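Local coordinates for malonyl acyl carrier protein transacylase (Streptococcus pneumoniae, PDB 3IM8) that probably transfers the malonyl group from malonyl-CoA to holo acyl carrier protein, a step that supplies malonyl-ACP for fatty acid synthesis, at residues T4-A9 and I270-G275; V166-V171 and F198-L203. One frame throughout, in Å; residues are numbered along the deposited sequence.

Interaction 1 (T4-A9 and I270-G275)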
ATOM      1  N   THR A   4      19.776  -2.324   1.204  1.00 33.47           N
ATOM      2  CA  THR A   4      18.655  -1.372   1.479  1.00 31.48           C
ATOM      3  C   THR A   4      17.342  -1.754   0.747  1.00 30.71           C
ATOM      4  O   THR A   4      17.373  -2.085  -0.445  1.00 29.43           O
ATOM      5  CB  THR A   4      19.044   0.104   1.130  1.00 31.42           C
ATOM      6  OG1 THR A   4      20.108   0.528   1.959  1.00 29.83           O
ATOM      7  CG2 THR A   4      17.866   1.087   1.354  1.00 31.62           C
ATOM      8  N   ALA A   5      16.199  -1.722   1.466  1.00 30.41           N
ATOM      9  CA  ALA A   5      14.846  -1.820   0.830  1.00 28.48           C
ATOM     10  C   ALA A   5      14.028  -0.515   0.915  1.00 27.31           C
ATOM     11  O   ALA A   5      14.019   0.130   1.970  1.00 27.63           O
ATOM     12  CB  ALA A   5      14.052  -2.968   1.436  1.00 28.40           C
ATOM     13  N   PHE A   6      13.377  -0.125  -0.196  1.00 25.60           N
ATOM     14  CA  PHE A   6      12.408   0.993  -0.203  1.00 23.48           C
ATOM     15  C   PHE A   6      11.002   0.398   0.020  1.00 22.37           C
ATOM     16  O   PHE A   6      10.599  -0.578  -0.634  1.00 21.72           O
ATOM     17  CB  PHE A   6      12.456   1.817  -1.495  1.00 22.25           C
ATOM     18  CG  PHE A   6      13.711   2.689  -1.658  1.00 23.90           C
ATOM     19  CD1 PHE A   6      14.783   2.634  -0.752  1.00 25.56           C
ATOM     20  CD2 PHE A   6      13.813   3.551  -2.735  1.00 24.12           C
ATOM     21  CE1 PHE A   6      15.930   3.450  -0.935  1.00 28.75           C
ATOM     22  CE2 PHE A   6      14.933   4.366  -2.926  1.00 28.26           C
ATOM     23  CZ  PHE A   6      15.999   4.312  -2.026  1.00 29.02           C
ATOM     24  N   LEU A   7      10.274   0.987   0.960  1.00 20.80           N
ATOM     25  CA  LEU A   7       8.949   0.526   1.310  1.00 19.50           C
ATOM     26  C   LEU A   7       7.991   1.633   0.872  1.00 19.07           C
ATOM     27  O   LEU A   7       8.061   2.756   1.377  1.00 18.00           O
ATOM     28  CB  LEU A   7       8.886   0.336   2.798  1.00 18.97           C
ATOM     29  CG  LEU A   7       9.870  -0.690   3.376  1.00 18.61           C
ATOM     30  CD1 LEU A   7       9.722  -0.740   4.887  1.00 16.35           C
ATOM     31  CD2 LEU A   7       9.768  -2.106   2.769  1.00 15.29           C
ATOM     32  N   PHE A   8       7.065   1.326  -0.029  1.00 17.49           N
ATOM     33  CA  PHE A   8       6.214   2.421  -0.559  1.00 17.48           C
ATOM     34  C   PHE A   8       4.836   2.557   0.135  1.00 17.94           C
ATOM     35  O   PHE A   8       4.118   1.597   0.280  1.00 17.88           O
ATOM     36  CB  PHE A   8       6.048   2.278  -2.054  1.00 16.50           C
ATOM     37  CG  PHE A   8       7.319   2.525  -2.847  1.00 17.45           C
ATOM     38  CD1 PHE A   8       8.291   1.548  -2.951  1.00 18.72           C
ATOM     39  CD2 PHE A   8       7.495   3.711  -3.548  1.00 17.35           C
ATOM     40  CE1 PHE A   8       9.454   1.762  -3.709  1.00 20.48           C
ATOM     41  CE2 PHE A   8       8.612   3.934  -4.314  1.00 19.80           C
ATOM     42  CZ  PHE A   8       9.615   2.965  -4.393  1.00 20.35           C
ATOM     43  N   ALA A   9       4.495   3.780   0.555  1.00 19.06           N
ATOM     44  CA  ALA A   9       3.183   4.156   1.084  1.00 18.66           C
ATOM     45  C   ALA A   9       1.945   3.620   0.352  1.00 18.67           C
ATOM     46  O   ALA A   9       1.937   3.519  -0.869  1.00 18.46           O
ATOM     47  CB  ALA A   9       3.077   5.740   1.177  1.00 17.97           C
ATOM     48  N   ILE A 270      14.006   2.242   3.987  1.00 19.94           N
ATOM     49  CA  ILE A 270      13.631   3.667   3.705  1.00 20.19           C
ATOM     50  C   ILE A 270      12.193   3.654   3.253  1.00 20.29           C
ATOM     51  O   ILE A 270      11.875   3.042   2.217  1.00 19.46           O
ATOM     52  CB  ILE A 270      14.556   4.376   2.678  1.00 20.11           C
ATOM     53  CG1 ILE A 270      15.988   4.549   3.276  1.00 21.64           C
ATOM     54  CG2 ILE A 270      14.041   5.774   2.339  1.00 18.73           C
ATOM     55  CD1 ILE A 270      17.029   5.078   2.280  1.00 23.87           C
ATOM     56  N   GLU A 271      11.320   4.271   4.047  1.00 19.27           N
ATOM     57  CA  GLU A 271       9.921   4.347   3.640  1.00 19.01           C
ATOM     58  C   GLU A 271       9.767   5.584   2.769  1.00 19.68           C
ATOM     59  O   GLU A 271      10.178   6.697   3.149  1.00 20.70           O
ATOM     60  CB  GLU A 271       8.981   4.379   4.855  1.00 18.46           C
ATOM     61  CG  GLU A 271       7.536   4.694   4.466  1.00 17.38           C
ATOM     62  CD  GLU A 271       6.622   4.644   5.630  1.00 20.15           C
ATOM     63  OE1 GLU A 271       7.123   4.697   6.772  1.00 22.32           O
ATOM     64  OE2 GLU A 271       5.396   4.555   5.418  1.00 20.00           O
ATOM     65  N   ILE A 272       9.194   5.395   1.580  1.00 20.26           N
ATOM     66  CA  ILE A 272       9.012   6.474   0.612  1.00 18.27           C
ATOM     67  C   ILE A 272       7.629   7.070   0.870  1.00 19.24           C
ATOM     68  O   ILE A 272       6.668   6.334   0.849  1.00 20.41           O
ATOM     69  CB  ILE A 272       9.026   5.914  -0.822  1.00 19.17           C
ATOM     70  CG1 ILE A 272      10.255   5.051  -1.055  1.00 16.15           C
ATOM     71  CG2 ILE A 272       8.855   7.089  -1.878  1.00 16.79           C
ATOM     72  CD1 ILE A 272      11.567   5.806  -0.841  1.00 20.30           C
ATOM     73  N   GLY A 273       7.517   8.387   1.064  1.00 18.56           N
ATOM     74  CA  GLY A 273       6.259   8.995   1.513  1.00 18.71           C
ATOM     75  C   GLY A 273       5.204   8.989   0.403  1.00 18.19           C
ATOM     76  O   GLY A 273       5.486   8.529  -0.695  1.00 18.63           O
ATOM     77  N   PRO A 274       4.007   9.545   0.672  1.00 17.21           N
ATOM     78  CA  PRO A 274       3.649  10.313   1.883  1.00 17.81           C
ATOM     79  C   PRO A 274       3.551   9.495   3.147  1.00 19.05           C
ATOM     80  O   PRO A 274       3.215   8.305   3.091  1.00 19.95           O
ATOM     81  CB  PRO A 274       2.248  10.859   1.542  1.00 18.30           C
ATOM     82  CG  PRO A 274       1.706   9.915   0.431  1.00 17.85           C
ATOM     83  CD  PRO A 274       2.936   9.565  -0.345  1.00 16.27           C
ATOM     84  N   GLY A 275       3.767  10.123   4.294  1.00 19.31           N
ATOM     85  CA  GLY A 275       3.507   9.442   5.563  1.00 21.34           C
ATOM     86  C   GLY A 275       4.644   8.558   6.077  1.00 21.17           C
ATOM     87  O   GLY A 275       5.639   8.356   5.380  1.00 21.63           O
TER

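Interaction 2 (V166-V171 and F198-L203). With ACT (acetate ion), chain B.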
ATOM      1  N   VAL A 166      -5.627  -6.341  11.009  1.00 22.37           N
ATOM      2  CA  VAL A 166      -6.922  -5.814  10.719  1.00 22.62           C
ATOM      3  C   VAL A 166      -7.780  -6.877  10.037  1.00 23.27           C
ATOM      4  O   VAL A 166      -7.380  -7.453   8.997  1.00 23.06           O
ATOM      5  CB  VAL A 166      -6.881  -4.538   9.802  1.00 22.87           C
ATOM      6  CG1 VAL A 166      -8.311  -3.968   9.600  1.00 20.44           C
ATOM      7  CG2 VAL A 166      -5.926  -3.478  10.381  1.00 22.60           C
ATOM      8  N   ILE A 167      -8.968  -7.108  10.608  1.00 23.06           N
ATOM      9  CA  ILE A 167      -9.986  -7.952   9.961  1.00 22.56           C
ATOM     10  C   ILE A 167     -10.954  -7.056   9.214  1.00 22.32           C
ATOM     11  O   ILE A 167     -11.222  -5.949   9.646  1.00 22.02           O
ATOM     12  CB  ILE A 167     -10.715  -8.853  11.021  1.00 22.09           C
ATOM     13  CG1 ILE A 167     -11.469  -7.983  12.051  1.00 22.64           C
ATOM     14  CG2 ILE A 167      -9.672  -9.645  11.815  1.00 21.13           C
ATOM     15  CD1 ILE A 167     -12.677  -8.710  12.662  1.00 22.61           C
ATOM     16  N   ALA A 168     -11.505  -7.541   8.105  1.00 22.88           N
ATOM     17  CA  ALA A 168     -12.470  -6.757   7.374  1.00 23.37           C
ATOM     18  C   ALA A 168     -13.616  -7.625   6.810  1.00 23.89           C
ATOM     19  O   ALA A 168     -13.525  -8.865   6.795  1.00 23.20           O
ATOM     20  CB  ALA A 168     -11.748  -6.017   6.243  1.00 23.25           C
ATOM     21  N   GLY A 169     -14.682  -6.962   6.337  1.00 24.12           N
ATOM     22  CA  GLY A 169     -15.772  -7.609   5.581  1.00 24.36           C
ATOM     23  C   GLY A 169     -17.118  -6.948   5.836  1.00 25.53           C
ATOM     24  O   GLY A 169     -17.173  -5.746   6.026  1.00 24.82           O
ATOM     25  N   GLU A 170     -18.204  -7.738   5.866  1.00 26.78           N
ATOM     26  CA  GLU A 170     -19.572  -7.192   6.057  1.00 26.65           C
ATOM     27  C   GLU A 170     -19.924  -6.942   7.538  1.00 26.43           C
ATOM     28  O   GLU A 170     -19.364  -7.562   8.456  1.00 25.16           O
ATOM     29  CB  GLU A 170     -20.609  -8.127   5.415  1.00 27.68           C
ATOM     30  CG  GLU A 170     -20.314  -8.482   3.974  1.00 29.79           C
ATOM     31  CD  GLU A 170     -21.186  -9.600   3.455  1.00 30.90           C
ATOM     32  OE1 GLU A 170     -20.819 -10.766   3.576  1.00 32.81           O
ATOM     33  OE2 GLU A 170     -22.234  -9.313   2.880  1.00 33.84           O
ATOM     34  N   VAL A 171     -20.845  -5.999   7.768  1.00 27.05           N
ATOM     35  CA  VAL A 171     -21.072  -5.501   9.135  1.00 27.33           C
ATOM     36  C   VAL A 171     -21.399  -6.608  10.106  1.00 26.53           C
ATOM     37  O   VAL A 171     -20.710  -6.775  11.082  1.00 27.37           O
ATOM     38  CB  VAL A 171     -22.163  -4.423   9.212  1.00 26.72           C
ATOM     39  CG1 VAL A 171     -22.336  -3.965  10.669  1.00 27.41           C
ATOM     40  CG2 VAL A 171     -21.838  -3.261   8.261  1.00 28.65           C
ATOM     41  N   PHE A 198     -11.607  -3.625   1.759  1.00 25.03           N
ATOM     42  CA  PHE A 198     -10.629  -4.036   0.752  1.00 24.62           C
ATOM     43  C   PHE A 198      -9.871  -5.275   1.265  1.00 24.23           C
ATOM     44  O   PHE A 198      -9.732  -5.474   2.495  1.00 23.94           O
ATOM     45  CB  PHE A 198      -9.623  -2.891   0.524  1.00 25.67           C
ATOM     46  CG  PHE A 198     -10.208  -1.642  -0.098  1.00 27.27           C
ATOM     47  CD1 PHE A 198      -9.487  -0.467  -0.071  1.00 29.83           C
ATOM     48  CD2 PHE A 198     -11.434  -1.652  -0.752  1.00 29.15           C
ATOM     49  CE1 PHE A 198      -9.965   0.707  -0.689  1.00 30.03           C
ATOM     50  CE2 PHE A 198     -11.939  -0.492  -1.362  1.00 31.45           C
ATOM     51  CZ  PHE A 198     -11.198   0.700  -1.327  1.00 31.27           C
ATOM     52  N   HIS A 199      -9.368  -6.098   0.346  1.00 23.66           N
ATOM     53  CA  HIS A 199      -8.533  -7.292   0.677  1.00 23.51           C
ATOM     54  C   HIS A 199      -9.356  -8.432   1.341  1.00 24.99           C
ATOM     55  O   HIS A 199      -8.836  -9.223   2.140  1.00 24.70           O
ATOM     56  CB  HIS A 199      -7.235  -6.929   1.437  1.00 23.71           C
ATOM     57  CG  HIS A 199      -6.511  -5.742   0.871  1.00 23.14           C
ATOM     58  ND1 HIS A 199      -5.778  -5.802  -0.297  1.00 23.41           N
ATOM     59  CD2 HIS A 199      -6.431  -4.458   1.301  1.00 23.56           C
ATOM     60  CE1 HIS A 199      -5.283  -4.604  -0.569  1.00 23.73           C
ATOM     61  NE2 HIS A 199      -5.658  -3.772   0.390  1.00 25.24           N
ATOM     62  N   THR A 200     -10.634  -8.522   0.906  1.00 25.82           N
ATOM     63  CA  THR A 200     -11.583  -9.611   1.213  1.00 26.06           C
ATOM     64  C   THR A 200     -12.316 -10.006  -0.107  1.00 27.20           C
ATOM     65  O   THR A 200     -12.266  -9.262  -1.107  1.00 25.34           O
ATOM     66  CB  THR A 200     -12.629  -9.168   2.295  1.00 25.93           C
ATOM     67  OG1 THR A 200     -13.633  -8.312   1.720  1.00 26.66           O
ATOM     68  CG2 THR A 200     -11.947  -8.456   3.504  1.00 25.76           C
ATOM     69  N   SER A 201     -12.990 -11.164  -0.113  1.00 28.72           N
ATOM     70  CA  SER A 201     -13.808 -11.581  -1.291  1.00 30.01           C
ATOM     71  C   SER A 201     -14.855 -10.578  -1.758  1.00 29.26           C
ATOM     72  O   SER A 201     -15.302 -10.631  -2.912  1.00 29.79           O
ATOM     73  CB  SER A 201     -14.519 -12.889  -1.013  1.00 30.85           C
ATOM     74  OG  SER A 201     -13.865 -13.504   0.078  1.00 36.21           O
ATOM     75  N   LEU A 202     -15.252  -9.661  -0.881  1.00 29.18           N
ATOM     76  CA  LEU A 202     -16.205  -8.612  -1.302  1.00 28.46           C
ATOM     77  C   LEU A 202     -15.667  -7.893  -2.510  1.00 28.34           C
ATOM     78  O   LEU A 202     -16.428  -7.351  -3.314  1.00 27.14           O
ATOM     79  CB  LEU A 202     -16.529  -7.640  -0.171  1.00 28.09           C
ATOM     80  CG  LEU A 202     -17.228  -8.386   0.971  1.00 28.70           C
ATOM     81  CD1 LEU A 202     -17.056  -7.687   2.305  1.00 29.11           C
ATOM     82  CD2 LEU A 202     -18.713  -8.670   0.633  1.00 30.07           C
ATOM     83  N   LEU A 203     -14.344  -7.928  -2.680  1.00 28.65           N
ATOM     84  CA  LEU A 203     -13.741  -7.197  -3.801  1.00 29.58           C
ATOM     85  C   LEU A 203     -13.586  -8.019  -5.062  1.00 30.30           C
ATOM     86  O   LEU A 203     -13.001  -7.545  -6.042  1.00 30.77           O
ATOM     87  CB  LEU A 203     -12.393  -6.569  -3.389  1.00 29.99           C
ATOM     88  CG  LEU A 203     -12.712  -5.172  -2.809  1.00 32.53           C
ATOM     89  CD1 LEU A 203     -13.549  -5.268  -1.510  1.00 30.26           C
ATOM     90  CD2 LEU A 203     -11.458  -4.356  -2.599  1.00 36.61           C
TER
HETATM   91  C   ACT B 500      -5.833   0.017  -0.623  1.00 29.38           C
HETATM   92  O   ACT B 500      -5.946  -1.233  -0.321  1.00 29.54           O
HETATM   93  OXT ACT B 500      -5.499   0.438  -1.860  1.00 26.10           O
HETATM   94  CH3 ACT B 500      -6.125   0.872   0.597  1.00 28.03           C

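Interaction 1 (T4-A9 and I270-G275)
Ile272 sits between Phe6 and Phe8 on one face of a parallel sheet and touches both rings. Its CG1 lies over one face of the Phe8 ring, 3.9 Å from the ring centroid and offset toward the rim. With CG1 anti to the carbonyl carbon (chi1 -52°), a second torsion of -59° turns CD1 to Phe6, where it meets CD2 of that ring at 3.7 Å in an off-centre CH-pi contact. Ile270 lies alongside Phe6, its CD1 3.8 Å from Phe6 CE1. Helix 58-78 packs against this face through Tyr73, Ile72 and Leu76. Leu7 and Glu271 point to the other face. There Glu271 CG lies 3.7 Å from Leu7 O; beyond it the chain runs extended, and its carboxylate bonds to Ser279 OG and Leu278 N.

The backbones are joined by a parallel ladder. Ile270 N donates to Ala5 O at 2.9 Å, almost straight (173°). Leu7 N bonds to Ile270 O, and Ile272 N to Leu7 O. The last rung, Ala9 N to Ile272 O, is weak at 3.4 Å. Beyond it Ala9 CB packs against the cis-proline Pro274, whose O is 3.2 Å from that methyl. Ala9 is about 10 Å from the predicted active-site Ser90, measured between side chains. Strands 4-8 and 268-272 are the two inner strands of the parallel sheet of the larger alpha/beta subdomain, the hydrolase-like core of FabD-type transacylases.

Interaction 2 (V166-V171 and F198-L203)
Leu202 overlaps the backbone at the end of strand 164-169 and the Glu170 side chain. Its CD1 lies on Gly169, 3.5 Å from CA. Both methyls touch Glu170 CG, CD1 and CD2 each at 3.7 Å. Glu170 OE1 is bonded to Val153 N. Next to Leu202, the Thr200 methyl CG2 meets Ala168 CB at 3.7 Å. CG2 is anti to the carbonyl carbon, which leaves OG1 in the crowded position (chi1 77°). That hydroxyl bonds to Pro197 O, and Leu202 N makes a weak bond to it.

The contact thus sets the loop before helix 204-215 against an inner strand of the ferredoxin-like subdomain, whose core runs beta-alpha-beta-beta-alpha-beta from strand 129-134 to strand 188-191. No hydrogen bond crosses between the two segments. The same loop carries His199, predicted to be an active-site residue along with Ser90. His199 ND1 is bonded to Gln247 O. On the other side of the ring, NE2 donates to O of an acetate ion at 2.7 Å, a bent bond of 138°. The acetate, probably from the crystallisation liquor, lies with its methyl at the edge of the Phe198 ring and also bonds to Ser90 OG and Arg115 NH1.

Interactions 1 and 2 lie on opposite sides of the chain's centre, with their own centres 25 Å apart, and they do not touch. Interaction 1 joins two neighbouring strands inside the parallel sheet and is buried almost throughout. Interaction 2 sets a loop on a strand of the mixed sheet; it is mostly buried, but Leu202, at its centre, and Glu170, at its edge, are partly exposed. The chemistry follows from this. Paired strands share backbone hydrogen bonds and bury 460 Å², whereas the loop contact is apolar and buries 207 Å². Both approach the predicted active site: 4-9 near Ser90, and 198-203 by carrying His199.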